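Local coordinates for protein adenylate isopentenyltransferase (PDB 3A8T) that transfers an isopentenyl group from dimethylallyl diphosphate to ATP, ADP or AMP in the biosynthesis of cytokinins in hop, at residues 191-196 with 271-275; 299-305 with 320-325. All coordinates share one frame. Residue numbers count along the deposited sequence, not the author numbering.

Contact 1 (191-196 with 271-275); sequences LAKRVD and IKENT
Lys-272, Val-195 and Thr-275 bury the most surface where helix segments 191-196 and 271-275 cross at 138°, roughly antiparallel, with axes 9.2 Å apart; the backbones come nearest at Ala-192 and Lys-272, CA to CA 5.3 Å. Lys-272 (chi1 m, then t throughout) reaches extended across the other helix: CG is 3.9 Å from Val-195 CB, CD 4.0 Å from Ala-192 CB and CE 3.4 Å from Ala-192 O, and NZ ends in a salt bridge 2.7 Å from Asp-196 OD1. Val-195, chi1 t, points inward, CG2 3.7 Å from Ile-271 CG2. Thr-275, chi1 m, returns OG1 to Ile-271 O of its own helix at 2.7 Å, leaving CG2 to meet Leu-191 CG at 3.4 Å. This helix-helix packing in the IPP transferase family joins helix 184-201 to helix 257-289 beside the nucleotide site, for Thr-275 also touches ATP-binding Ile-232 and Arg-194 hydrogen-bonds to Thr-49 of the P-loop. The chemistry is therefore graded, apolar at the buried end and ionic at the exposed one, with the lysine's methylenes spanning both.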
ATOM      1  N   LEU A 191       8.147   7.741   5.647  1.00 18.85           N
ATOM      2  CA  LEU A 191       7.088   6.964   6.280  1.00 20.14           C
ATOM      3  C   LEU A 191       6.620   7.513   7.637  1.00 20.94           C
ATOM      4  O   LEU A 191       5.467   7.396   7.965  1.00 23.29           O
ATOM      5  CB  LEU A 191       7.551   5.542   6.453  1.00 20.91           C
ATOM      6  CG  LEU A 191       7.175   4.424   5.472  1.00 23.93           C
ATOM      7  CD1 LEU A 191       6.404   4.883   4.242  1.00 19.77           C
ATOM      8  CD2 LEU A 191       8.434   3.681   5.161  1.00 22.81           C
ATOM      9  N   ALA A 192       7.523   8.117   8.400  1.00 20.99           N
ATOM     10  CA  ALA A 192       7.186   8.731   9.672  1.00 20.00           C
ATOM     11  C   ALA A 192       6.458  10.003   9.316  1.00 19.71           C
ATOM     12  O   ALA A 192       5.458  10.339   9.937  1.00 22.59           O
ATOM     13  CB  ALA A 192       8.464   9.081  10.495  1.00 17.24           C
ATOM     14  N   LYS A 193       6.969  10.748   8.351  1.00 20.01           N
ATOM     15  CA  LYS A 193       6.273  11.957   7.999  1.00 20.22           C
ATOM     16  C   LYS A 193       4.842  11.625   7.520  1.00 21.93           C
ATOM     17  O   LYS A 193       3.867  12.270   7.920  1.00 23.76           O
ATOM     18  CB  LYS A 193       7.047  12.676   6.921  1.00 24.12           C
ATOM     19  CG  LYS A 193       6.276  13.759   6.210  1.00 29.47           C
ATOM     20  CD  LYS A 193       6.972  14.111   4.915  1.00 35.78           C
ATOM     21  CE  LYS A 193       6.376  15.385   4.297  1.00 40.57           C
ATOM     22  NZ  LYS A 193       4.856  15.279   4.130  1.00 42.87           N
ATOM     23  N   ARG A 194       4.707  10.603   6.686  1.00 20.42           N
ATOM     24  CA  ARG A 194       3.412  10.238   6.179  1.00 19.83           C
ATOM     25  C   ARG A 194       2.451   9.849   7.350  1.00 19.08           C
ATOM     26  O   ARG A 194       1.256  10.075   7.279  1.00 19.39           O
ATOM     27  CB  ARG A 194       3.589   9.104   5.180  1.00 19.65           C
ATOM     28  CG  ARG A 194       2.336   8.727   4.511  1.00 23.57           C
ATOM     29  CD  ARG A 194       2.514   7.684   3.436  1.00 25.73           C
ATOM     30  NE  ARG A 194       2.668   6.345   4.003  1.00 28.95           N
ATOM     31  CZ  ARG A 194       2.524   5.200   3.330  1.00 27.38           C
ATOM     32  NH1 ARG A 194       2.226   5.199   2.025  1.00 27.50           N
ATOM     33  NH2 ARG A 194       2.631   4.057   3.996  1.00 27.45           N
ATOM     34  N   VAL A 195       2.972   9.284   8.428  1.00 18.18           N
ATOM     35  CA  VAL A 195       2.079   8.959   9.496  1.00 19.55           C
ATOM     36  C   VAL A 195       1.527  10.296  10.007  1.00 21.27           C
ATOM     37  O   VAL A 195       0.321  10.426  10.233  1.00 21.85           O
ATOM     38  CB  VAL A 195       2.775   8.149  10.634  1.00 20.92           C
ATOM     39  CG1 VAL A 195       1.871   8.153  11.911  1.00 18.15           C
ATOM     40  CG2 VAL A 195       3.013   6.685  10.189  1.00 16.05           C
ATOM     41  N   ASP A 196       2.399  11.299  10.151  1.00 22.76           N
ATOM     42  CA  ASP A 196       1.970  12.631  10.598  1.00 23.90           C
ATOM     43  C   ASP A 196       0.908  13.222   9.637  1.00 23.94           C
ATOM     44  O   ASP A 196      -0.080  13.770  10.075  1.00 25.81           O
ATOM     45  CB  ASP A 196       3.187  13.565  10.702  1.00 26.90           C
ATOM     46  CG  ASP A 196       3.986  13.384  12.024  1.00 29.96           C
ATOM     47  OD1 ASP A 196       3.879  12.334  12.687  1.00 30.60           O
ATOM     48  OD2 ASP A 196       4.741  14.296  12.403  1.00 30.97           O
ATOM     49  N   ILE A 271       3.091   3.100  15.639  1.00 22.90           N
ATOM     50  CA  ILE A 271       2.604   3.088  14.268  1.00 22.25           C
ATOM     51  C   ILE A 271       3.736   3.385  13.291  1.00 23.48           C
ATOM     52  O   ILE A 271       3.846   2.746  12.236  1.00 25.05           O
ATOM     53  CB  ILE A 271       1.482   4.136  14.077  1.00 23.16           C
ATOM     54  CG1 ILE A 271       0.169   3.622  14.637  1.00 22.31           C
ATOM     55  CG2 ILE A 271       1.321   4.468  12.621  1.00 22.42           C
ATOM     56  CD1 ILE A 271      -0.941   4.596  14.451  1.00 23.22           C
ATOM     57  N   LYS A 272       4.579   4.357  13.633  1.00 24.40           N
ATOM     58  CA  LYS A 272       5.691   4.744  12.765  1.00 24.72           C
ATOM     59  C   LYS A 272       6.644   3.583  12.653  1.00 25.75           C
ATOM     60  O   LYS A 272       7.073   3.230  11.566  1.00 26.76           O
ATOM     61  CB  LYS A 272       6.390   5.970  13.337  1.00 24.95           C
ATOM     62  CG  LYS A 272       5.533   7.233  13.182  1.00 25.83           C
ATOM     63  CD  LYS A 272       6.199   8.463  13.719  1.00 24.72           C
ATOM     64  CE  LYS A 272       5.436   9.670  13.254  1.00 28.32           C
ATOM     65  NZ  LYS A 272       5.960  10.960  13.767  1.00 28.29           N
ATOM     66  N   GLU A 273       6.953   2.999  13.807  1.00 26.05           N
ATOM     67  CA  GLU A 273       7.808   1.818  13.936  1.00 25.79           C
ATOM     68  C   GLU A 273       7.340   0.587  13.199  1.00 21.44           C
ATOM     69  O   GLU A 273       8.134  -0.076  12.570  1.00 20.39           O
ATOM     70  CB  GLU A 273       7.936   1.430  15.400  1.00 31.28           C
ATOM     71  CG  GLU A 273       9.243   1.810  16.029  1.00 39.35           C
ATOM     72  CD  GLU A 273       9.236   1.470  17.498  1.00 45.97           C
ATOM     73  OE1 GLU A 273       9.149   2.430  18.331  1.00 47.82           O
ATOM     74  OE2 GLU A 273       9.286   0.234  17.802  1.00 48.48           O
ATOM     75  N   ASN A 274       6.069   0.230  13.350  1.00 20.46           N
ATOM     76  CA  ASN A 274       5.543  -0.942  12.655  1.00 20.59           C
ATOM     77  C   ASN A 274       5.617  -0.776  11.146  1.00 19.98           C
ATOM     78  O   ASN A 274       5.822  -1.713  10.419  1.00 20.29           O
ATOM     79  CB  ASN A 274       4.110  -1.215  13.115  1.00 21.88           C
ATOM     80  CG  ASN A 274       4.085  -1.730  14.569  1.00 24.30           C
ATOM     81  OD1 ASN A 274       5.111  -2.196  15.045  1.00 25.82           O
ATOM     82  ND2 ASN A 274       2.963  -1.627  15.261  1.00 19.32           N
ATOM     83  N   THR A 275       5.506   0.468  10.709  1.00 21.64           N
ATOM     84  CA  THR A 275       5.494   0.845   9.301  1.00 22.15           C
ATOM     85  C   THR A 275       6.879   0.691   8.734  1.00 23.27           C
ATOM     86  O   THR A 275       7.083   0.163   7.647  1.00 22.74           O
ATOM     87  CB  THR A 275       5.024   2.283   9.191  1.00 23.70           C
ATOM     88  OG1 THR A 275       3.633   2.357   9.550  1.00 21.71           O
ATOM     89  CG2 THR A 275       5.269   2.816   7.799  1.00 24.39           C
TER

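Contact 2 (299-305 with 320-325); sequences LDATESF and IWEKQV
Ser-304 OG sits just 3.1 Å from Trp-321 N without bonding to it, the angle being poor, in a contact held by side-chain packing at the edge of the parallel, Rossmann-like sheet of this P-loop fold. Edge strand 296-300 ends at Asp-300, Ala-301 takes the N-cap position, and helix 302-309 begins; Asp-300 OD1 accepts from Thr-302 N (2.7 Å) in an Asx turn and from Thr-302 OG1 (2.6 Å). Helix segment 320-325, with a wider pi-type turn at 322-325, covers strand end and helix start, so that Leu-299 lies by Val-325 (CA to CA 5.6 Å) and Ser-304 by Trp-321 (5.3 Å). Val-325, chi1 t, sets CG1 4.0 Å from Leu-299 CD1 and CG2 3.9 Å from Ala-301 CB. Ile-320 CG2 reaches Ser-304 OG at 3.4 Å. Trp-321, chi1 t, packs on helix 53-61, which follows the P-loop, and its NE1 hydrogen-bonds to Asp-59. At its ring edge, CZ3 lies 4.0 Å from Ala-301 CB.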
ATOM      1  N   LEU A 299      13.885   1.370 -10.098  1.00 25.64           N
ATOM      2  CA  LEU A 299      13.777   2.826 -10.251  1.00 26.79           C
ATOM      3  C   LEU A 299      14.195   3.414  -8.922  1.00 25.74           C
ATOM      4  O   LEU A 299      13.672   3.034  -7.893  1.00 25.94           O
ATOM      5  CB  LEU A 299      12.340   3.255 -10.576  1.00 27.68           C
ATOM      6  CG  LEU A 299      11.753   2.689 -11.871  1.00 31.52           C
ATOM      7  CD1 LEU A 299      10.271   2.950 -11.895  1.00 32.81           C
ATOM      8  CD2 LEU A 299      12.455   3.255 -13.106  1.00 31.01           C
ATOM      9  N   ASP A 300      15.165   4.311  -8.926  1.00 25.09           N
ATOM     10  CA  ASP A 300      15.579   4.864  -7.671  1.00 23.42           C
ATOM     11  C   ASP A 300      14.891   6.180  -7.403  1.00 23.05           C
ATOM     12  O   ASP A 300      15.291   7.233  -7.916  1.00 22.16           O
ATOM     13  CB  ASP A 300      17.084   5.065  -7.629  1.00 25.72           C
ATOM     14  CG  ASP A 300      17.580   5.381  -6.209  1.00 27.96           C
ATOM     15  OD1 ASP A 300      16.790   5.905  -5.368  1.00 30.06           O
ATOM     16  OD2 ASP A 300      18.752   5.098  -5.925  1.00 26.64           O
ATOM     17  N   ALA A 301      13.877   6.108  -6.554  1.00 21.33           N
ATOM     18  CA  ALA A 301      13.091   7.247  -6.145  1.00 21.44           C
ATOM     19  C   ALA A 301      13.695   7.998  -4.938  1.00 21.62           C
ATOM     20  O   ALA A 301      13.067   8.905  -4.403  1.00 23.77           O
ATOM     21  CB  ALA A 301      11.682   6.763  -5.783  1.00 20.45           C
ATOM     22  N   THR A 302      14.886   7.624  -4.487  1.00 21.93           N
ATOM     23  CA  THR A 302      15.451   8.271  -3.300  1.00 22.83           C
ATOM     24  C   THR A 302      15.541   9.795  -3.252  1.00 22.88           C
ATOM     25  O   THR A 302      15.120  10.382  -2.303  1.00 23.86           O
ATOM     26  CB  THR A 302      16.817   7.688  -2.961  1.00 23.34           C
ATOM     27  OG1 THR A 302      16.678   6.268  -2.771  1.00 22.41           O
ATOM     28  CG2 THR A 302      17.370   8.361  -1.685  1.00 24.07           C
ATOM     29  N   GLU A 303      16.046  10.443  -4.278  1.00 23.01           N
ATOM     30  CA  GLU A 303      16.151  11.858  -4.221  1.00 25.76           C
ATOM     31  C   GLU A 303      14.814  12.524  -4.363  1.00 26.99           C
ATOM     32  O   GLU A 303      14.657  13.704  -3.997  1.00 28.08           O
ATOM     33  CB  GLU A 303      17.061  12.369  -5.324  1.00 30.53           C
ATOM     34  CG  GLU A 303      18.489  11.835  -5.224  1.00 38.20           C
ATOM     35  CD  GLU A 303      19.171  12.183  -3.915  1.00 41.01           C
ATOM     36  OE1 GLU A 303      19.049  13.353  -3.473  1.00 43.57           O
ATOM     37  OE2 GLU A 303      19.836  11.281  -3.345  1.00 44.71           O
ATOM     38  N   SER A 304      13.865  11.802  -4.937  1.00 25.41           N
ATOM     39  CA  SER A 304      12.531  12.331  -5.128  1.00 25.89           C
ATOM     40  C   SER A 304      11.895  12.449  -3.772  1.00 27.61           C
ATOM     41  O   SER A 304      11.223  13.425  -3.477  1.00 28.48           O
ATOM     42  CB  SER A 304      11.663  11.392  -6.006  1.00 26.94           C
ATOM     43  OG  SER A 304      12.066  11.337  -7.363  1.00 23.17           O
ATOM     44  N   PHE A 305      12.112  11.425  -2.956  1.00 28.71           N
ATOM     45  CA  PHE A 305      11.576  11.366  -1.616  1.00 29.65           C
ATOM     46  C   PHE A 305      12.246  12.346  -0.668  1.00 30.78           C
ATOM     47  O   PHE A 305      11.556  13.014   0.135  1.00 28.26           O
ATOM     48  CB  PHE A 305      11.662   9.916  -1.107  1.00 31.06           C
ATOM     49  CG  PHE A 305      10.603   9.034  -1.702  1.00 31.23           C
ATOM     50  CD1 PHE A 305       9.483   8.689  -0.981  1.00 32.76           C
ATOM     51  CD2 PHE A 305      10.654   8.677  -3.041  1.00 32.20           C
ATOM     52  CE1 PHE A 305       8.419   8.010  -1.588  1.00 34.64           C
ATOM     53  CE2 PHE A 305       9.589   8.002  -3.649  1.00 32.14           C
ATOM     54  CZ  PHE A 305       8.475   7.672  -2.919  1.00 31.94           C
ATOM     55  N   ILE A 320      12.377  15.936 -10.063  1.00 33.12           N
ATOM     56  CA  ILE A 320      13.270  14.813  -9.821  1.00 29.87           C
ATOM     57  C   ILE A 320      12.657  13.504 -10.219  1.00 27.56           C
ATOM     58  O   ILE A 320      13.249  12.726 -10.939  1.00 26.07           O
ATOM     59  CB  ILE A 320      13.703  14.834  -8.324  1.00 29.87           C
ATOM     60  CG1 ILE A 320      14.523  16.146  -8.078  1.00 29.80           C
ATOM     61  CG2 ILE A 320      14.472  13.593  -7.999  1.00 26.10           C
ATOM     62  CD1 ILE A 320      14.470  16.799  -6.712  1.00 27.42           C
ATOM     63  N   TRP A 321      11.450  13.290  -9.748  1.00 26.10           N
ATOM     64  CA  TRP A 321      10.678  12.119 -10.074  1.00 26.39           C
ATOM     65  C   TRP A 321      10.463  11.976 -11.595  1.00 26.89           C
ATOM     66  O   TRP A 321      10.541  10.892 -12.155  1.00 27.85           O
ATOM     67  CB  TRP A 321       9.346  12.262  -9.317  1.00 26.58           C
ATOM     68  CG  TRP A 321       8.304  11.249  -9.622  1.00 26.81           C
ATOM     69  CD1 TRP A 321       7.295  11.354 -10.545  1.00 27.00           C
ATOM     70  CD2 TRP A 321       8.090  10.020  -8.940  1.00 26.44           C
ATOM     71  NE1 TRP A 321       6.455  10.277 -10.453  1.00 24.52           N
ATOM     72  CE2 TRP A 321       6.924   9.439  -9.481  1.00 25.57           C
ATOM     73  CE3 TRP A 321       8.772   9.343  -7.926  1.00 25.40           C
ATOM     74  CZ2 TRP A 321       6.427   8.217  -9.034  1.00 27.79           C
ATOM     75  CZ3 TRP A 321       8.277   8.136  -7.486  1.00 25.03           C
ATOM     76  CH2 TRP A 321       7.124   7.585  -8.030  1.00 26.07           C
ATOM     77  N   GLU A 322      10.209  13.085 -12.266  1.00 29.01           N
ATOM     78  CA  GLU A 322       9.954  13.082 -13.690  1.00 31.58           C
ATOM     79  C   GLU A 322      11.176  12.519 -14.361  1.00 31.13           C
ATOM     80  O   GLU A 322      11.086  11.592 -15.131  1.00 30.61           O
ATOM     81  CB  GLU A 322       9.674  14.520 -14.169  1.00 36.64           C
ATOM     82  CG  GLU A 322       8.560  14.615 -15.228  1.00 44.95           C
ATOM     83  CD  GLU A 322       7.482  15.713 -14.950  1.00 48.70           C
ATOM     84  OE1 GLU A 322       7.837  16.912 -15.082  1.00 49.78           O
ATOM     85  OE2 GLU A 322       6.291  15.379 -14.617  1.00 49.45           O
ATOM     86  N   LYS A 323      12.336  13.066 -14.008  1.00 32.31           N
ATOM     87  CA  LYS A 323      13.613  12.644 -14.568  1.00 32.03           C
ATOM     88  C   LYS A 323      14.115  11.300 -14.087  1.00 29.42           C
ATOM     89  O   LYS A 323      14.543  10.490 -14.883  1.00 29.01           O
ATOM     90  CB  LYS A 323      14.706  13.683 -14.270  1.00 36.68           C
ATOM     91  CG  LYS A 323      14.490  15.023 -14.923  1.00 45.16           C
ATOM     92  CD  LYS A 323      15.482  16.104 -14.453  1.00 51.12           C
ATOM     93  CE  LYS A 323      16.985  15.737 -14.737  1.00 54.21           C
ATOM     94  NZ  LYS A 323      17.382  15.584 -16.199  1.00 56.64           N
ATOM     95  N   GLN A 324      14.054  11.054 -12.792  1.00 27.82           N
ATOM     96  CA  GLN A 324      14.611   9.809 -12.278  1.00 28.72           C
ATOM     97  C   GLN A 324      13.756   8.568 -12.219  1.00 26.43           C
ATOM     98  O   GLN A 324      14.270   7.450 -12.217  1.00 26.90           O
ATOM     99  CB  GLN A 324      15.233  10.056 -10.893  1.00 28.87           C
ATOM    100  CG  GLN A 324      16.296  11.162 -10.900  1.00 29.01           C
ATOM    101  CD  GLN A 324      17.132  11.233  -9.610  1.00 32.14           C
ATOM    102  OE1 GLN A 324      18.233  11.785  -9.621  1.00 33.92           O
ATOM    103  NE2 GLN A 324      16.621  10.670  -8.504  1.00 30.54           N
ATOM    104  N   VAL A 325      12.451   8.758 -12.190  1.00 24.21           N
ATOM    105  CA  VAL A 325      11.536   7.634 -12.043  1.00 22.69           C
ATOM    106  C   VAL A 325      10.604   7.470 -13.219  1.00 22.01           C
ATOM    107  O   VAL A 325      10.489   6.414 -13.766  1.00 22.74           O
ATOM    108  CB  VAL A 325      10.677   7.828 -10.753  1.00 22.88           C
ATOM    109  CG1 VAL A 325       9.728   6.687 -10.582  1.00 23.01           C
ATOM    110  CG2 VAL A 325      11.577   8.006  -9.527  1.00 23.14           C
TER

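How the contacts relate
Helix 257-289 of contact 1 leads directly into strand 296-300 of contact 2, so the two follow in series; their centres are 21 Å apart and their nearest atoms about 7 Å, without touching. Contact 2 is the more buried although farther from the chain centre, and joins a strand end and helix start to the C-terminal helix 315-338; contact 1 joins two helices and is partly exposed. A salt bridge crosses contact 1, whereas the polar bonds of contact 2 stay within a segment or go outside. Helix 184-201, half of contact 1, also borders contact 2, where Phe-305 meets Tyr-190 edge-to-face. Both contacts touch the P-loop region, through Leu-191 and Arg-194 in one and Trp-321 in the other.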